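Local structure of uroporphyrinogen III cosynthase (HemD) (Helicobacter pylori, 3P9Z) at residues A[5-10]-A[162-167]; A[186-191]-A[202-207]; A[144-149]-A[176-181]; A[28-33]-A[53-58]. The protein probably catalyses the closure of linear hydroxymethylbilane into the macrocycle uroporphyrinogen III, a step of porphyrin and heme biosynthesis. All blocks are in the same frame, centred on the assembly; numbering follows the deposited sequence.

Contact 1 of 4, residues A[5-10]-A[162-167]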
# COMPACT_ATOMS: atom_id res chain seq x y z
N ARG A 5 0.53 -11.29 -26.73
CA ARG A 5 0.88 -11.68 -25.36
C ARG A 5 -0.18 -11.20 -24.36
O ARG A 5 -0.71 -10.10 -24.51
CB ARG A 5 2.27 -11.12 -25.00
CG ARG A 5 3.37 -11.50 -26.00
CD ARG A 5 4.70 -10.86 -25.64
NE ARG A 5 5.21 -11.41 -24.39
CZ ARG A 5 6.28 -10.98 -23.74
NH1 ARG A 5 7.02 -9.98 -24.22
NH2 ARG A 5 6.63 -11.58 -22.61
N GLU A 6 -0.49 -12.02 -23.36
CA GLU A 6 -1.44 -11.68 -22.31
C GLU A 6 -0.84 -10.71 -21.29
O GLU A 6 0.26 -10.94 -20.81
CB GLU A 6 -1.88 -12.93 -21.55
CG GLU A 6 -3.09 -13.68 -22.11
CD GLU A 6 -3.84 -14.42 -21.01
OE1 GLU A 6 -4.21 -13.79 -19.98
OE2 GLU A 6 -4.05 -15.63 -21.15
N ILE A 7 -1.58 -9.67 -20.94
CA ILE A 7 -1.16 -8.71 -19.92
C ILE A 7 -1.84 -9.05 -18.57
O ILE A 7 -3.08 -9.07 -18.47
CB ILE A 7 -1.45 -7.27 -20.37
CG1 ILE A 7 -0.59 -6.92 -21.59
CG2 ILE A 7 -1.24 -6.26 -19.23
CD1 ILE A 7 -1.03 -5.66 -22.35
N VAL A 8 -1.02 -9.32 -17.56
CA VAL A 8 -1.51 -9.69 -16.22
C VAL A 8 -1.04 -8.71 -15.14
O VAL A 8 0.16 -8.43 -15.01
CB VAL A 8 -1.06 -11.13 -15.86
CG1 VAL A 8 -1.70 -11.61 -14.56
CG2 VAL A 8 -1.40 -12.10 -16.98
N TRP A 9 -1.99 -8.19 -14.36
CA TRP A 9 -1.70 -7.31 -13.23
C TRP A 9 -1.46 -8.15 -11.98
O TRP A 9 -2.25 -9.06 -11.67
CB TRP A 9 -2.88 -6.37 -12.98
CG TRP A 9 -3.20 -5.42 -14.10
CD1 TRP A 9 -4.02 -5.66 -15.16
CD2 TRP A 9 -2.71 -4.09 -14.26
NE1 TRP A 9 -4.09 -4.55 -15.98
CE2 TRP A 9 -3.28 -3.57 -15.45
CE3 TRP A 9 -1.85 -3.27 -13.51
CZ2 TRP A 9 -3.02 -2.27 -15.91
CZ3 TRP A 9 -1.60 -1.97 -13.96
CH2 TRP A 9 -2.17 -1.49 -15.15
N VAL A 10 -0.38 -7.85 -11.28
CA VAL A 10 -0.08 -8.45 -9.99
C VAL A 10 -0.15 -7.27 -9.03
O VAL A 10 0.78 -6.46 -8.94
CB VAL A 10 1.33 -9.12 -9.98
CG1 VAL A 10 1.54 -9.91 -8.68
CG2 VAL A 10 1.51 -10.05 -11.20
N LYS A 162 4.56 -16.68 -21.88
CA LYS A 162 4.82 -15.44 -22.60
C LYS A 162 4.04 -14.21 -22.09
O LYS A 162 4.10 -13.15 -22.71
CB LYS A 162 4.63 -15.61 -24.12
CG LYS A 162 5.50 -16.70 -24.71
CD LYS A 162 5.16 -17.00 -26.16
CE LYS A 162 6.15 -18.03 -26.71
NZ LYS A 162 5.72 -18.61 -28.02
N SER A 163 3.30 -14.37 -20.98
CA SER A 163 2.58 -13.28 -20.32
C SER A 163 3.48 -12.10 -19.97
O SER A 163 4.64 -12.28 -19.62
CB SER A 163 1.91 -13.74 -19.01
OG SER A 163 0.89 -14.70 -19.24
N ILE A 164 2.91 -10.90 -20.06
CA ILE A 164 3.52 -9.70 -19.51
C ILE A 164 2.92 -9.44 -18.11
O ILE A 164 1.72 -9.26 -17.98
CB ILE A 164 3.27 -8.48 -20.42
CG1 ILE A 164 3.91 -8.68 -21.81
CG2 ILE A 164 3.81 -7.21 -19.77
CD1 ILE A 164 3.15 -7.97 -22.94
N LEU A 165 3.77 -9.41 -17.09
CA LEU A 165 3.32 -9.29 -15.71
C LEU A 165 3.67 -7.93 -15.11
O LEU A 165 4.85 -7.54 -15.06
CB LEU A 165 3.95 -10.39 -14.84
CG LEU A 165 3.97 -11.80 -15.43
CD1 LEU A 165 4.80 -12.71 -14.56
CD2 LEU A 165 2.55 -12.34 -15.58
N ILE A 166 2.63 -7.22 -14.66
CA ILE A 166 2.78 -5.89 -14.06
C ILE A 166 2.83 -5.96 -12.54
O ILE A 166 1.81 -6.28 -11.88
CB ILE A 166 1.65 -4.90 -14.52
CG1 ILE A 166 1.63 -4.77 -16.05
CG2 ILE A 166 1.84 -3.53 -13.85
CD1 ILE A 166 0.45 -4.01 -16.63
N PHE A 167 4.00 -5.68 -11.97
CA PHE A 167 4.14 -5.66 -10.51
C PHE A 167 4.03 -4.25 -9.97
O PHE A 167 4.83 -3.37 -10.33
CB PHE A 167 5.47 -6.31 -10.09
CG PHE A 167 5.60 -7.75 -10.54
CD1 PHE A 167 5.04 -8.79 -9.78
CD2 PHE A 167 6.29 -8.07 -11.70
CE1 PHE A 167 5.15 -10.13 -10.19
CE2 PHE A 167 6.42 -9.41 -12.13
CZ PHE A 167 5.84 -10.45 -11.36
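V8, I164 and I166 carry the backbone ladder between strands 7-10 and 164-167, which run parallel. Four hydrogen bonds join the two segments: I164 N to E6 O, V8 N to I164 O, I166 N to V8 O, and V10 N to I166 O, each 2.8 Å long. The bond from V8 is almost straight, at 177°. CA-H contacts to E6 O from S163 and to V8 O from L165 supplement the ladder.

The polar side-chain contact is R5 on the carbonyl of K162. NE donates to K162 O at 2.7 Å, in the carbonyl plane. NH2 donates to the same oxygen at 3.0 Å, from above that plane. A bend at chi3 (67°) brings NE round to this acceptor. NH2 also bonds T187 OG1 on the next strand. I164 CG1 lies over the centre of the guanidinium face.

Apolar contacts fall on both faces. I166 CD1 makes a CH-pi contact 3.7 Å from the centroid of the W9 six-membered ring, on the ring normal. It also touches I7 CG2, and helix 214-223 covers I7 and I166. On the other face V10 CB meets F167 CD1 at 3.7 Å, and V8 CB meets L165 CD2 at 3.8 Å. Helix 170-179 packs there. The chemistry is that of a parallel pair in an alpha/beta sandwich: backbone bonds inside, oily side chains above and below. R5 joins the residues just before the strands through K162 O.

Contact 2 of 4, residues A[186-191]-A[202-207]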
# COMPACT_ATOMS: atom_id res chain seq x y z
N TYR A 186 8.34 -14.93 -19.62
CA TYR A 186 7.54 -13.85 -19.05
C TYR A 186 8.32 -12.56 -19.25
O TYR A 186 9.56 -12.58 -19.32
CB TYR A 186 7.32 -14.03 -17.55
CG TYR A 186 6.41 -15.16 -17.10
CD1 TYR A 186 5.42 -15.70 -17.93
CD2 TYR A 186 6.52 -15.66 -15.80
CE1 TYR A 186 4.58 -16.73 -17.47
CE2 TYR A 186 5.69 -16.66 -15.34
CZ TYR A 186 4.73 -17.20 -16.17
OH TYR A 186 3.93 -18.21 -15.66
N THR A 187 7.60 -11.45 -19.33
CA THR A 187 8.22 -10.13 -19.24
C THR A 187 7.65 -9.38 -18.04
O THR A 187 6.44 -9.16 -17.97
CB THR A 187 8.01 -9.32 -20.54
OG1 THR A 187 8.62 -10.03 -21.63
CG2 THR A 187 8.62 -7.94 -20.44
N ALA A 188 8.52 -9.00 -17.10
CA ALA A 188 8.11 -8.24 -15.92
C ALA A 188 8.11 -6.73 -16.20
O ALA A 188 9.01 -6.20 -16.88
CB ALA A 188 9.04 -8.53 -14.73
N ILE A 189 7.09 -6.08 -15.67
CA ILE A 189 7.02 -4.64 -15.63
C ILE A 189 6.95 -4.19 -14.18
O ILE A 189 6.20 -4.76 -13.38
CB ILE A 189 5.79 -4.13 -16.44
CG1 ILE A 189 6.02 -4.45 -17.93
CG2 ILE A 189 5.53 -2.64 -16.16
CD1 ILE A 189 4.99 -3.86 -18.88
N SER A 190 7.73 -3.17 -13.84
CA SER A 190 7.73 -2.62 -12.50
C SER A 190 7.16 -1.23 -12.52
O SER A 190 7.49 -0.43 -13.41
CB SER A 190 9.16 -2.56 -11.97
OG SER A 190 9.66 -3.86 -11.77
N ILE A 191 6.33 -0.92 -11.52
CA ILE A 191 5.76 0.43 -11.40
C ILE A 191 6.84 1.51 -11.16
O ILE A 191 6.73 2.64 -11.65
CB ILE A 191 4.67 0.49 -10.28
CG1 ILE A 191 3.82 1.78 -10.41
CG2 ILE A 191 5.31 0.33 -8.89
CD1 ILE A 191 2.38 1.67 -9.81
N GLN A 202 16.39 -10.59 -7.02
CA GLN A 202 15.94 -11.97 -7.20
C GLN A 202 16.43 -12.55 -8.53
O GLN A 202 16.07 -13.66 -8.88
CB GLN A 202 14.40 -12.06 -7.11
CG GLN A 202 13.76 -11.44 -5.84
CD GLN A 202 14.41 -11.87 -4.52
OE1 GLN A 202 14.90 -11.04 -3.77
NE2 GLN A 202 14.41 -13.17 -4.25
N GLY A 203 17.22 -11.79 -9.28
CA GLY A 203 17.68 -12.25 -10.60
C GLY A 203 16.69 -12.03 -11.73
O GLY A 203 16.83 -12.60 -12.82
N ILE A 204 15.69 -11.19 -11.50
CA ILE A 204 14.65 -10.97 -12.50
C ILE A 204 14.68 -9.56 -13.11
O ILE A 204 14.48 -8.57 -12.41
CB ILE A 204 13.27 -11.29 -11.94
CG1 ILE A 204 13.18 -12.80 -11.66
CG2 ILE A 204 12.18 -10.89 -12.93
CD1 ILE A 204 12.26 -13.16 -10.53
N PRO A 205 14.92 -9.49 -14.43
CA PRO A 205 14.89 -8.19 -15.10
C PRO A 205 13.46 -7.71 -15.30
O PRO A 205 12.52 -8.52 -15.36
CB PRO A 205 15.53 -8.50 -16.47
CG PRO A 205 15.19 -9.97 -16.72
CD PRO A 205 15.26 -10.60 -15.34
N SER A 206 13.28 -6.40 -15.39
CA SER A 206 11.98 -5.84 -15.70
C SER A 206 12.16 -4.47 -16.33
O SER A 206 13.19 -3.83 -16.14
CB SER A 206 11.13 -5.70 -14.42
OG SER A 206 11.74 -4.78 -13.53
N TYR A 207 11.15 -4.05 -17.07
CA TYR A 207 11.07 -2.69 -17.57
C TYR A 207 10.28 -1.86 -16.58
O TYR A 207 9.36 -2.38 -15.92
CB TYR A 207 10.38 -2.64 -18.93
CG TYR A 207 11.12 -3.37 -20.03
CD1 TYR A 207 12.28 -2.83 -20.62
CD2 TYR A 207 10.64 -4.60 -20.53
CE1 TYR A 207 12.95 -3.51 -21.67
CE2 TYR A 207 11.31 -5.29 -21.57
CZ TYR A 207 12.46 -4.73 -22.12
OH TYR A 207 13.11 -5.40 -23.14
O HOH W 1 11.35 -9.75 -17.36
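S190 and Y207 make the shortest backbone bond here, from S190 N to Y207 O at 2.8 Å and nearly straight (168°). Y207 N returns a bond to A188 O at 3.0 Å, with the donor tilted 26° from the carbonyl plane. The two serine hydroxyls also pair, S190 OG to S206 OG at 2.9 Å. S206 OG stands between its own backbone N and carbonyl carbon (chi1 64°), which places it toward S190 OG.

One water extends the ladder where the strands diverge. It accepts from A188 N at 2.9 Å and donates to P205 O at 2.6 Å.

Packing lies around this polar line. A188 CB fits against S206 CB at 3.5 Å and also touches P205 O. I204 CG2 is more distant from the same methyl. Beside Y207, T187 CG2 meets the edge of the ring, 3.9 Å from CD2.

The pair closes a beta-alpha-beta unit: strand 187-190, helix 193-201, strand 206-208. G203 ends the helix in a Schellman motif with positive phi, and the chain then turns back to the sheet. Helix 214-223 lies on I189 and Y207. Two direct backbone bonds join the segments, and S190 also bonds A209 further along. The water adds a polar link beside them. The S190-S206 hydroxyl bond gives two polar groups a partner where A196 of helix 193-201 packs on them.

Contact 3 of 4, residues A[144-149]-A[176-181]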
# COMPACT_ATOMS: atom_id res chain seq x y z
N ASN A 144 -0.29 -6.37 5.63
CA ASN A 144 -0.46 -6.86 4.27
C ASN A 144 0.21 -8.22 4.24
O ASN A 144 1.43 -8.33 4.38
CB ASN A 144 0.18 -5.90 3.26
CG ASN A 144 -0.02 -6.35 1.82
OD1 ASN A 144 -1.03 -6.98 1.48
ND2 ASN A 144 0.93 -6.01 0.96
N LYS A 145 -0.61 -9.25 4.07
CA LYS A 145 -0.21 -10.63 4.32
C LYS A 145 -0.42 -11.51 3.08
O LYS A 145 -1.41 -11.35 2.36
CB LYS A 145 -1.10 -11.17 5.44
CG LYS A 145 -0.44 -12.16 6.35
CD LYS A 145 -1.28 -12.33 7.62
CE LYS A 145 -0.81 -13.51 8.45
NZ LYS A 145 -1.27 -14.79 7.85
N LEU A 146 0.49 -12.47 2.88
CA LEU A 146 0.37 -13.46 1.81
C LEU A 146 -0.89 -14.32 1.95
O LEU A 146 -1.14 -14.87 3.01
CB LEU A 146 1.60 -14.38 1.80
CG LEU A 146 1.59 -15.46 0.71
CD1 LEU A 146 1.75 -14.83 -0.67
CD2 LEU A 146 2.66 -16.55 0.94
N LYS A 147 -1.67 -14.45 0.88
CA LYS A 147 -2.82 -15.37 0.87
C LYS A 147 -2.37 -16.83 0.95
O LYS A 147 -1.29 -17.19 0.48
CB LYS A 147 -3.68 -15.21 -0.38
CG LYS A 147 -4.47 -13.94 -0.45
CD LYS A 147 -5.37 -13.95 -1.69
CE LYS A 147 -6.22 -12.70 -1.72
NZ LYS A 147 -7.06 -12.67 -2.95
N HIS A 148 -3.21 -17.65 1.56
CA HIS A 148 -2.99 -19.09 1.61
C HIS A 148 -3.85 -19.65 0.50
O HIS A 148 -5.06 -19.80 0.68
CB HIS A 148 -3.48 -19.66 2.96
CG HIS A 148 -2.55 -19.40 4.11
ND1 HIS A 148 -1.67 -18.34 4.14
CD2 HIS A 148 -2.39 -20.06 5.28
CE1 HIS A 148 -1.00 -18.37 5.28
NE2 HIS A 148 -1.42 -19.40 5.99
N LEU A 149 -3.26 -19.92 -0.66
CA LEU A 149 -4.03 -20.42 -1.80
C LEU A 149 -3.98 -21.93 -1.94
O LEU A 149 -2.92 -22.55 -1.80
CB LEU A 149 -3.55 -19.79 -3.12
CG LEU A 149 -3.47 -18.26 -3.20
CD1 LEU A 149 -2.54 -17.87 -4.32
CD2 LEU A 149 -4.85 -17.64 -3.37
N PHE A 176 4.17 -13.31 -5.71
CA PHE A 176 4.20 -14.03 -6.97
C PHE A 176 5.28 -15.10 -6.94
O PHE A 176 5.01 -16.27 -7.26
CB PHE A 176 4.42 -13.09 -8.15
CG PHE A 176 4.38 -13.77 -9.48
CD1 PHE A 176 5.55 -14.27 -10.06
CD2 PHE A 176 3.18 -13.94 -10.14
CE1 PHE A 176 5.54 -14.91 -11.30
CE2 PHE A 176 3.14 -14.60 -11.39
CZ PHE A 176 4.33 -15.08 -11.97
N LEU A 177 6.48 -14.71 -6.54
CA LEU A 177 7.63 -15.63 -6.56
C LEU A 177 7.48 -16.73 -5.53
O LEU A 177 7.98 -17.81 -5.72
CB LEU A 177 8.95 -14.88 -6.38
CG LEU A 177 9.32 -13.97 -7.56
CD1 LEU A 177 10.58 -13.17 -7.25
CD2 LEU A 177 9.48 -14.78 -8.85
N HIS A 178 6.76 -16.46 -4.45
CA HIS A 178 6.41 -17.52 -3.50
C HIS A 178 5.67 -18.66 -4.20
O HIS A 178 5.95 -19.82 -3.94
CB HIS A 178 5.57 -17.00 -2.33
CG HIS A 178 5.27 -18.05 -1.30
ND1 HIS A 178 5.99 -18.20 -0.14
CD2 HIS A 178 4.34 -19.04 -1.30
CE1 HIS A 178 5.51 -19.21 0.55
NE2 HIS A 178 4.51 -19.75 -0.13
N TYR A 179 4.75 -18.34 -5.10
CA TYR A 179 3.87 -19.36 -5.67
C TYR A 179 4.24 -19.88 -7.05
O TYR A 179 3.93 -21.01 -7.39
CB TYR A 179 2.43 -18.86 -5.71
CG TYR A 179 1.71 -18.92 -4.38
CD1 TYR A 179 1.41 -20.15 -3.78
CD2 TYR A 179 1.28 -17.76 -3.73
CE1 TYR A 179 0.74 -20.22 -2.56
CE2 TYR A 179 0.58 -17.82 -2.50
CZ TYR A 179 0.32 -19.05 -1.93
OH TYR A 179 -0.35 -19.13 -0.72
N PHE A 180 4.88 -19.04 -7.86
CA PHE A 180 5.04 -19.33 -9.27
C PHE A 180 6.47 -19.16 -9.74
O PHE A 180 7.15 -18.20 -9.35
CB PHE A 180 4.14 -18.40 -10.10
CG PHE A 180 2.69 -18.46 -9.72
CD1 PHE A 180 1.92 -19.60 -9.97
CD2 PHE A 180 2.07 -17.36 -9.11
CE1 PHE A 180 0.58 -19.65 -9.63
CE2 PHE A 180 0.73 -17.41 -8.77
CZ PHE A 180 -0.01 -18.55 -9.03
N GLU A 181 6.92 -20.08 -10.58
CA GLU A 181 8.19 -19.94 -11.27
C GLU A 181 8.10 -18.72 -12.19
O GLU A 181 7.09 -18.49 -12.85
CB GLU A 181 8.45 -21.22 -12.09
CG GLU A 181 9.78 -21.28 -12.86
CD GLU A 181 9.91 -22.53 -13.78
OE1 GLU A 181 8.91 -23.27 -13.99
OE2 GLU A 181 11.02 -22.75 -14.33
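Y179 points its hydroxyl into the backbone of K147 and L149, and the polar grip and the ring packing are concentrated there. OH donates to K147 O at a modelled 2.5 Å, so short that the exact length is doubtful. It accepts from L149 N at 3.0 Å, with an angle of 167° at the hydrogen. One hydroxyl thus satisfies two backbone groups where the chain has left the strand. K147 O lies at the ring edge, near its plane.

The ring is also held from above and below. L149 CD1 sits over one face, offset toward the rim, 3.6 Å from CE2. H178 CD2 lies over the centre of the opposite face. L146 and Y179 meet tip to tip, with L146 CD1 3.7 Å from Y179 CE2.

Strand 135-146 pairs antiparallel with strand 19-28. In this family such a two-stranded linker joins the two alpha/beta domains. Segment 144-149 is where the chain leaves the linker and heads for helix 151-157. Y179 reaches it from the C-terminal end of helix 170-179, just before F180 breaks from helical geometry. L157 of helix 151-157 packs on L149 and F180.

On the exposed side a single leucine methyl meets H178, with no hydrogen bond across. L146 CD2 lies 3.7 Å from the centroid of the H178 ring in a CH-pi contact. Chi1 of -177° sets H178 CG anti to the backbone N, and the ring then lies with one face against that methyl. The H148 side chain starts away from the helix, is exposed and takes little part. The K147 side chain also leads away, and its NZ bonds I22 O on the linker.

Contact 4 of 4, residues A[28-33]-A[53-58]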
# COMPACT_ATOMS: atom_id res chain seq x y z
N TYR A 28 -6.85 -6.68 9.55
CA TYR A 28 -7.11 -5.52 10.40
C TYR A 28 -7.01 -5.83 11.89
O TYR A 28 -7.47 -6.89 12.33
CB TYR A 28 -8.49 -4.94 10.10
CG TYR A 28 -8.65 -4.36 8.72
CD1 TYR A 28 -7.55 -3.90 7.99
CD2 TYR A 28 -9.91 -4.24 8.17
CE1 TYR A 28 -7.72 -3.35 6.71
CE2 TYR A 28 -10.09 -3.69 6.91
CZ TYR A 28 -9.00 -3.25 6.19
OH TYR A 28 -9.21 -2.71 4.95
N TYR A 29 -6.39 -4.92 12.64
CA TYR A 29 -6.22 -5.03 14.08
C TYR A 29 -6.90 -3.85 14.78
O TYR A 29 -6.65 -2.70 14.43
CB TYR A 29 -4.75 -5.08 14.48
CG TYR A 29 -3.95 -6.13 13.74
CD1 TYR A 29 -4.14 -7.49 14.00
CD2 TYR A 29 -3.02 -5.76 12.78
CE1 TYR A 29 -3.41 -8.45 13.32
CE2 TYR A 29 -2.28 -6.72 12.10
CZ TYR A 29 -2.48 -8.06 12.37
OH TYR A 29 -1.75 -9.00 11.69
N PRO A 30 -7.77 -4.15 15.75
CA PRO A 30 -8.44 -3.06 16.48
C PRO A 30 -7.45 -2.12 17.17
O PRO A 30 -6.38 -2.53 17.63
CB PRO A 30 -9.28 -3.82 17.53
CG PRO A 30 -9.57 -5.13 16.88
CD PRO A 30 -8.26 -5.47 16.18
N LEU A 31 -7.80 -0.85 17.21
CA LEU A 31 -7.03 0.13 17.96
C LEU A 31 -7.43 0.04 19.43
O LEU A 31 -8.57 0.38 19.81
CB LEU A 31 -7.26 1.53 17.39
CG LEU A 31 -6.51 2.69 18.03
CD1 LEU A 31 -5.02 2.61 17.71
CD2 LEU A 31 -7.14 3.99 17.52
N GLU A 32 -6.48 -0.42 20.24
CA GLU A 32 -6.68 -0.65 21.67
C GLU A 32 -6.42 0.61 22.48
O GLU A 32 -7.09 0.85 23.51
CB GLU A 32 -5.77 -1.78 22.16
N LEU A 33 -5.44 1.40 22.02
CA LEU A 33 -5.02 2.65 22.65
C LEU A 33 -6.16 3.68 22.85
O LEU A 33 -7.05 3.82 22.00
CB LEU A 33 -3.90 3.28 21.81
N LEU A 53 -12.16 2.42 10.09
CA LEU A 53 -13.56 2.35 9.69
C LEU A 53 -14.25 1.00 10.00
O LEU A 53 -15.40 0.98 10.46
CB LEU A 53 -13.69 2.70 8.20
CG LEU A 53 -13.36 4.15 7.84
CD1 LEU A 53 -13.35 4.33 6.34
CD2 LEU A 53 -14.35 5.12 8.49
N GLU A 54 -13.55 -0.10 9.75
CA GLU A 54 -14.10 -1.44 9.96
C GLU A 54 -14.08 -1.91 11.41
O GLU A 54 -15.12 -2.33 11.94
CB GLU A 54 -13.42 -2.48 9.05
CG GLU A 54 -14.04 -3.86 9.16
CD GLU A 54 -13.54 -4.86 8.11
OE1 GLU A 54 -13.65 -4.56 6.90
OE2 GLU A 54 -13.07 -5.95 8.51
N THR A 55 -12.92 -1.86 12.06
CA THR A 55 -12.78 -2.40 13.41
C THR A 55 -13.50 -1.55 14.46
O THR A 55 -13.79 -2.02 15.55
CB THR A 55 -11.31 -2.52 13.85
OG1 THR A 55 -10.74 -1.21 13.87
CG2 THR A 55 -10.51 -3.44 12.92
N LEU A 56 -13.77 -0.29 14.12
CA LEU A 56 -14.36 0.67 15.06
C LEU A 56 -15.70 1.25 14.59
O LEU A 56 -16.14 2.25 15.13
CB LEU A 56 -13.37 1.81 15.36
CG LEU A 56 -12.01 1.50 15.99
CD1 LEU A 56 -11.16 2.75 16.00
CD2 LEU A 56 -12.15 0.92 17.41
N LYS A 57 -16.33 0.63 13.59
CA LYS A 57 -17.60 1.11 13.02
C LYS A 57 -18.64 1.40 14.11
O LYS A 57 -18.82 0.59 15.03
CB LYS A 57 -18.17 0.11 12.00
N ASN A 58 -19.26 2.58 14.02
CA ASN A 58 -20.25 3.08 14.99
C ASN A 58 -19.75 3.29 16.43
O ASN A 58 -20.51 3.74 17.29
CB ASN A 58 -21.53 2.21 14.98
O HOH W 2 -8.19 -0.75 13.37
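P30 and T55 bring the two backbones closest, with their CA atoms 5.4 Å apart. Segment 28-33 is irregular but mostly extended, and continues from the end of strand 19-28. Segment 53-58 carries the last turn of helix 46-55, and L56 is the first residue to leave it. No direct hydrogen bond crosses between them. A single water bridges instead, donating a hydrogen bond to Y29 O at 2.7 Å and lying 2.6 Å from T55 OG1.

T55 faces the other segment with both its branches. OG1 stands between the backbone N and the carbonyl carbon (chi1 62°) and also bonds S51 O, one turn back in the helix. CG2 packs on Y28 CB at 3.8 Å. T55 CB lies 3.9 Å from P30 CA.

The carboxylate of E54 comes up to the edge of the Y28 ring, with OE2 3.6 Å from CD2. Its CD is in the ring plane, and the carboxylate is turned 73° from that plane. Deeper in, L31 CB and L56 CD1 approach at 4.3 Å, and both leucines meet L65 of helix 60-66.

The contact sets the end of a helix against the loop that leaves the interdomain strand. Its chemistry is modest: a water between a carbonyl and a hydroxyl, a small leucine contact, and an anionic group at an aromatic edge, where the ring hydrogens may interact weakly with its charge.

Overall arrangement
Contacts 1, 2 and 3 share one alpha/beta domain, and contact 4 lies in the other. Contacts 1 and 2, with centres 10 Å apart, are neighbours in a parallel part of the sheet: strand 164-167 pairs with both 7-10 and 187-190. Helix 170-179 of contact 3 follows strand 164-167 and packs on it through F176. Contacts 1 and 3 interleave along the chain, while contact 2 comes after contact 3. Contact 4 is about 36 Å from contact 1 between centres, but in sequence it falls between the two segments of contact 1. Strands 19-28 and 135-146 connect the halves, leading to contacts 4 and 3. The chain therefore crosses to the second domain and returns, giving the two-domain shape of this family.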